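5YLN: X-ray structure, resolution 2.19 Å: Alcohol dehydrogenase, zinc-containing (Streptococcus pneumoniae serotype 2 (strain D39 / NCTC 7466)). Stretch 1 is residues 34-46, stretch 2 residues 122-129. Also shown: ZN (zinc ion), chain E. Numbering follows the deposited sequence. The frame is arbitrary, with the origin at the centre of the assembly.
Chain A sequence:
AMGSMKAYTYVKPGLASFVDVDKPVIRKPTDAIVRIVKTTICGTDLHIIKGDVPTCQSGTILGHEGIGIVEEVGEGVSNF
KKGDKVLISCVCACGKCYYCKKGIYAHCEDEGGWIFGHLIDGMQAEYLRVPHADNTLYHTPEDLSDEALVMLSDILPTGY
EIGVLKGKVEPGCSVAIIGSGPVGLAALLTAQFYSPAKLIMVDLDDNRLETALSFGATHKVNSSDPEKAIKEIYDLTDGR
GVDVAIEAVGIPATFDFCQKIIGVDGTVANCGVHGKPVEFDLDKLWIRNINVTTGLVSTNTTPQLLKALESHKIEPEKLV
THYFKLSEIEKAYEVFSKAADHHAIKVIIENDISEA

Stretch 1 (34-46) VRIVKTTICGTDL
Stretch 2 (122-129) GMQAEYLR

A short antiparallel pairing often fixes the register of two distant segments, and side chains then settle the rest; residues 34-46 and 122-129 of this zinc-containing alcohol dehydrogenase illustrate the principle. The first strand, already under way at Val 34, is extended through Val 34 (phi/psi -116/136), Arg 35 (-88/117) and Ile 36 (-69/130) and meets strand 127-129 (Tyr 127 -129/155, Leu 128 -137/129) with N-to-C directions 133° apart. Val 34 and Leu 128 form the hydrogen-bonded pair, CA to CA 5.1 Å: Val 34 N donates to Leu 128 O at 2.8 Å, and Leu 128 N to Val 34 O at 2.7 Å. Arg 35 and Tyr 127 follow as the non-hydrogen-bonded pair, their CA atoms 4.4 Å apart, and Ile 36 N reaches Glu 126 O at 2.8 Å.

Alternation sorts the side chains. Val 34 (chi1 178°, t) and Leu 128 (chi1 168°, t; chi2 72°, p) share one face of the sheet, Arg 35 and Tyr 127 the other. Tyr 127 is m, with chi2 89°, a setting that brings its ring back across the pairing until CE2 lies 3.7 Å from Arg 35 CB. The contact is made at the base of the Arg 35 side chain, whose chi1 and chi2 are t and chi3 p; its NE is hydrogen-bonded elsewhere in the structure.

Ile 36 is the most heavily covered residue. Its CB points toward the second stretch, 3.3 Å from Ala 125 O, and the m,m rotamer (-61°, -59°) places CD1 4.0 Å from Leu 128 CB and 4.2 Å from Met 123 CB, an apolar cluster. Met 123 (m,t,t) starts toward the first stretch, but its end leads away. Beyond Val 37, where psi of -49° (phi -96°) breaks the extended run of the strand, Thr 39, t, again faces the partner, its CG2 4.2 Å from Gln 124 CG.

Past the paired strands, one long polar side chain takes over. Gln 124 has its CB directed away, yet m, t and a chi3 of 17° return its amide to the first stretch, where NE2 donates to Thr 40 O at 3.0 Å and, weakly, to Asp 45 OD2 at 3.4 Å. Asp 45 (chi1 -62°, m; chi2 -31°) also accepts from Cys 42 N through OD2 at 3.0 Å, so a single carboxylate oxygen links the amide to the helix start. There Cys 42, t at 174°, is the N-cap: its SG accepts from Thr 44 N at 3.4 Å and binds ZN at 2.5 Å.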

# COMPACT_ATOMS: atom_id res chain seq x y z
N VAL A 34 2.39 -27.26 26.57
CA VAL A 34 3.75 -27.43 26.07
C VAL A 34 4.73 -27.07 27.18
O VAL A 34 4.55 -26.08 27.88
CB VAL A 34 3.98 -26.57 24.81
CG1 VAL A 34 5.41 -26.69 24.32
CG2 VAL A 34 3.01 -26.98 23.71
N ARG A 35 5.77 -27.90 27.33
CA ARG A 35 6.89 -27.59 28.21
C ARG A 35 7.92 -26.79 27.42
O ARG A 35 8.48 -27.30 26.44
CB ARG A 35 7.52 -28.86 28.77
CG ARG A 35 8.86 -28.58 29.45
CD ARG A 35 9.32 -29.74 30.35
NE ARG A 35 9.39 -31.02 29.65
CZ ARG A 35 10.39 -31.38 28.85
NH1 ARG A 35 11.40 -30.55 28.62
NH2 ARG A 35 10.38 -32.58 28.27
N ILE A 36 8.17 -25.55 27.83
CA ILE A 36 9.12 -24.71 27.11
C ILE A 36 10.53 -25.27 27.28
O ILE A 36 10.97 -25.55 28.41
CB ILE A 36 9.05 -23.24 27.57
CG1 ILE A 36 7.67 -22.63 27.33
CG2 ILE A 36 10.10 -22.42 26.86
CD1 ILE A 36 7.22 -22.63 25.89
N VAL A 37 11.23 -25.44 26.17
CA VAL A 37 12.65 -25.82 26.17
C VAL A 37 13.54 -24.59 26.04
O VAL A 37 14.48 -24.42 26.82
CB VAL A 37 12.93 -26.84 25.04
CG1 VAL A 37 14.43 -27.04 24.86
CG2 VAL A 37 12.24 -28.17 25.34
N LYS A 38 13.25 -23.71 25.08
CA LYS A 38 14.04 -22.51 24.84
C LYS A 38 13.14 -21.38 24.38
O LYS A 38 12.15 -21.60 23.69
CB LYS A 38 15.14 -22.74 23.81
CG LYS A 38 16.39 -23.39 24.36
CD LYS A 38 17.31 -23.86 23.24
CE LYS A 38 18.43 -24.72 23.83
NZ LYS A 38 19.50 -25.00 22.85
N THR A 39 13.49 -20.16 24.77
CA THR A 39 12.68 -18.99 24.42
C THR A 39 13.63 -17.83 24.17
O THR A 39 14.86 -17.98 24.20
CB THR A 39 11.65 -18.69 25.53
OG1 THR A 39 10.71 -17.73 25.06
CG2 THR A 39 12.33 -18.15 26.83
N THR A 40 13.06 -16.66 23.90
CA THR A 40 13.82 -15.43 23.70
C THR A 40 12.97 -14.22 24.13
O THR A 40 11.85 -14.36 24.63
CB THR A 40 14.28 -15.35 22.22
OG1 THR A 40 15.14 -14.23 22.00
CG2 THR A 40 13.10 -15.24 21.30
N ILE A 41 13.51 -13.02 23.94
CA ILE A 41 12.84 -11.75 24.22
C ILE A 41 12.68 -10.99 22.91
O ILE A 41 13.59 -10.97 22.07
CB ILE A 41 13.62 -10.88 25.23
CG1 ILE A 41 14.13 -11.69 26.43
CG2 ILE A 41 12.77 -9.73 25.72
CD1 ILE A 41 15.19 -10.97 27.21
N CYS A 42 11.54 -10.35 22.75
CA CYS A 42 11.24 -9.48 21.62
C CYS A 42 11.24 -8.03 22.08
O CYS A 42 10.99 -7.74 23.25
CB CYS A 42 9.88 -9.84 21.02
SG CYS A 42 9.35 -8.73 19.73
N GLY A 43 11.54 -7.11 21.17
CA GLY A 43 11.45 -5.70 21.52
C GLY A 43 10.10 -5.33 22.10
O GLY A 43 10.02 -4.51 23.02
N THR A 44 9.02 -5.94 21.59
CA THR A 44 7.67 -5.66 22.11
C THR A 44 7.57 -5.98 23.60
O THR A 44 6.82 -5.32 24.32
CB THR A 44 6.63 -6.46 21.31
OG1 THR A 44 6.60 -6.04 19.94
CG2 THR A 44 5.24 -6.30 21.90
N ASP A 45 8.32 -6.99 24.08
CA ASP A 45 8.30 -7.29 25.51
C ASP A 45 8.85 -6.12 26.32
O ASP A 45 8.31 -5.79 27.39
CB ASP A 45 9.11 -8.57 25.79
CG ASP A 45 8.54 -9.81 25.09
OD1 ASP A 45 7.31 -9.90 24.89
OD2 ASP A 45 9.34 -10.71 24.73
N LEU A 46 9.93 -5.51 25.84
CA LEU A 46 10.46 -4.30 26.49
C LEU A 46 9.40 -3.21 26.54
O LEU A 46 9.22 -2.55 27.56
CB LEU A 46 11.70 -3.81 25.75
CG LEU A 46 12.81 -4.86 25.64
CD1 LEU A 46 14.04 -4.27 24.99
CD2 LEU A 46 13.10 -5.39 27.04
N GLY A 122 2.17 -15.94 28.15
CA GLY A 122 3.13 -16.21 27.11
C GLY A 122 4.19 -17.24 27.49
O GLY A 122 3.99 -18.09 28.36
N MET A 123 5.34 -17.16 26.82
CA MET A 123 6.27 -18.29 26.74
C MET A 123 7.46 -18.19 27.66
O MET A 123 8.23 -19.15 27.75
CB MET A 123 6.73 -18.49 25.29
CG MET A 123 5.60 -18.45 24.27
SD MET A 123 6.09 -19.27 22.74
CE MET A 123 4.74 -18.82 21.67
N GLN A 124 7.61 -17.08 28.40
CA GLN A 124 8.71 -16.94 29.37
C GLN A 124 8.29 -17.56 30.70
O GLN A 124 8.06 -16.87 31.70
CB GLN A 124 9.12 -15.49 29.51
CG GLN A 124 9.92 -15.04 28.31
CD GLN A 124 9.95 -13.55 28.11
OE1 GLN A 124 9.64 -12.80 29.02
NE2 GLN A 124 10.33 -13.11 26.92
N ALA A 125 8.20 -18.89 30.67
CA ALA A 125 7.74 -19.72 31.78
C ALA A 125 8.12 -21.15 31.47
O ALA A 125 8.59 -21.47 30.37
CB ALA A 125 6.23 -19.60 31.98
N GLU A 126 7.84 -22.04 32.43
CA GLU A 126 8.19 -23.45 32.26
C GLU A 126 7.23 -24.17 31.32
O GLU A 126 7.65 -25.00 30.51
CB GLU A 126 8.19 -24.18 33.60
CG GLU A 126 9.31 -23.80 34.55
CD GLU A 126 9.20 -24.54 35.89
OE1 GLU A 126 9.29 -25.79 35.88
OE2 GLU A 126 8.98 -23.89 36.94
N TYR A 127 5.93 -23.90 31.45
CA TYR A 127 4.90 -24.55 30.66
C TYR A 127 4.00 -23.49 30.06
O TYR A 127 3.86 -22.38 30.60
CB TYR A 127 4.05 -25.55 31.49
CG TYR A 127 4.86 -26.67 32.12
CD1 TYR A 127 5.43 -26.52 33.39
CD2 TYR A 127 5.06 -27.87 31.45
CE1 TYR A 127 6.17 -27.56 33.97
CE2 TYR A 127 5.80 -28.91 32.02
CZ TYR A 127 6.35 -28.75 33.26
OH TYR A 127 7.07 -29.80 33.78
N LEU A 128 3.36 -23.85 28.95
CA LEU A 128 2.55 -22.93 28.16
C LEU A 128 1.27 -23.63 27.74
O LEU A 128 1.32 -24.72 27.17
CB LEU A 128 3.34 -22.45 26.93
CG LEU A 128 2.57 -21.70 25.84
CD1 LEU A 128 2.21 -20.30 26.34
CD2 LEU A 128 3.41 -21.64 24.57
N ARG A 129 0.13 -23.00 27.99
CA ARG A 129 -1.10 -23.43 27.34
C ARG A 129 -1.12 -22.88 25.92
O ARG A 129 -0.97 -21.67 25.71
CB ARG A 129 -2.34 -22.97 28.11
CG ARG A 129 -3.58 -23.04 27.23
CD ARG A 129 -4.86 -22.70 27.96
NE ARG A 129 -5.97 -22.83 27.02
CZ ARG A 129 -6.58 -21.80 26.43
NH1 ARG A 129 -6.20 -20.55 26.71
NH2 ARG A 129 -7.56 -22.02 25.56
ZN ZN E . 7.52 -10.24 18.85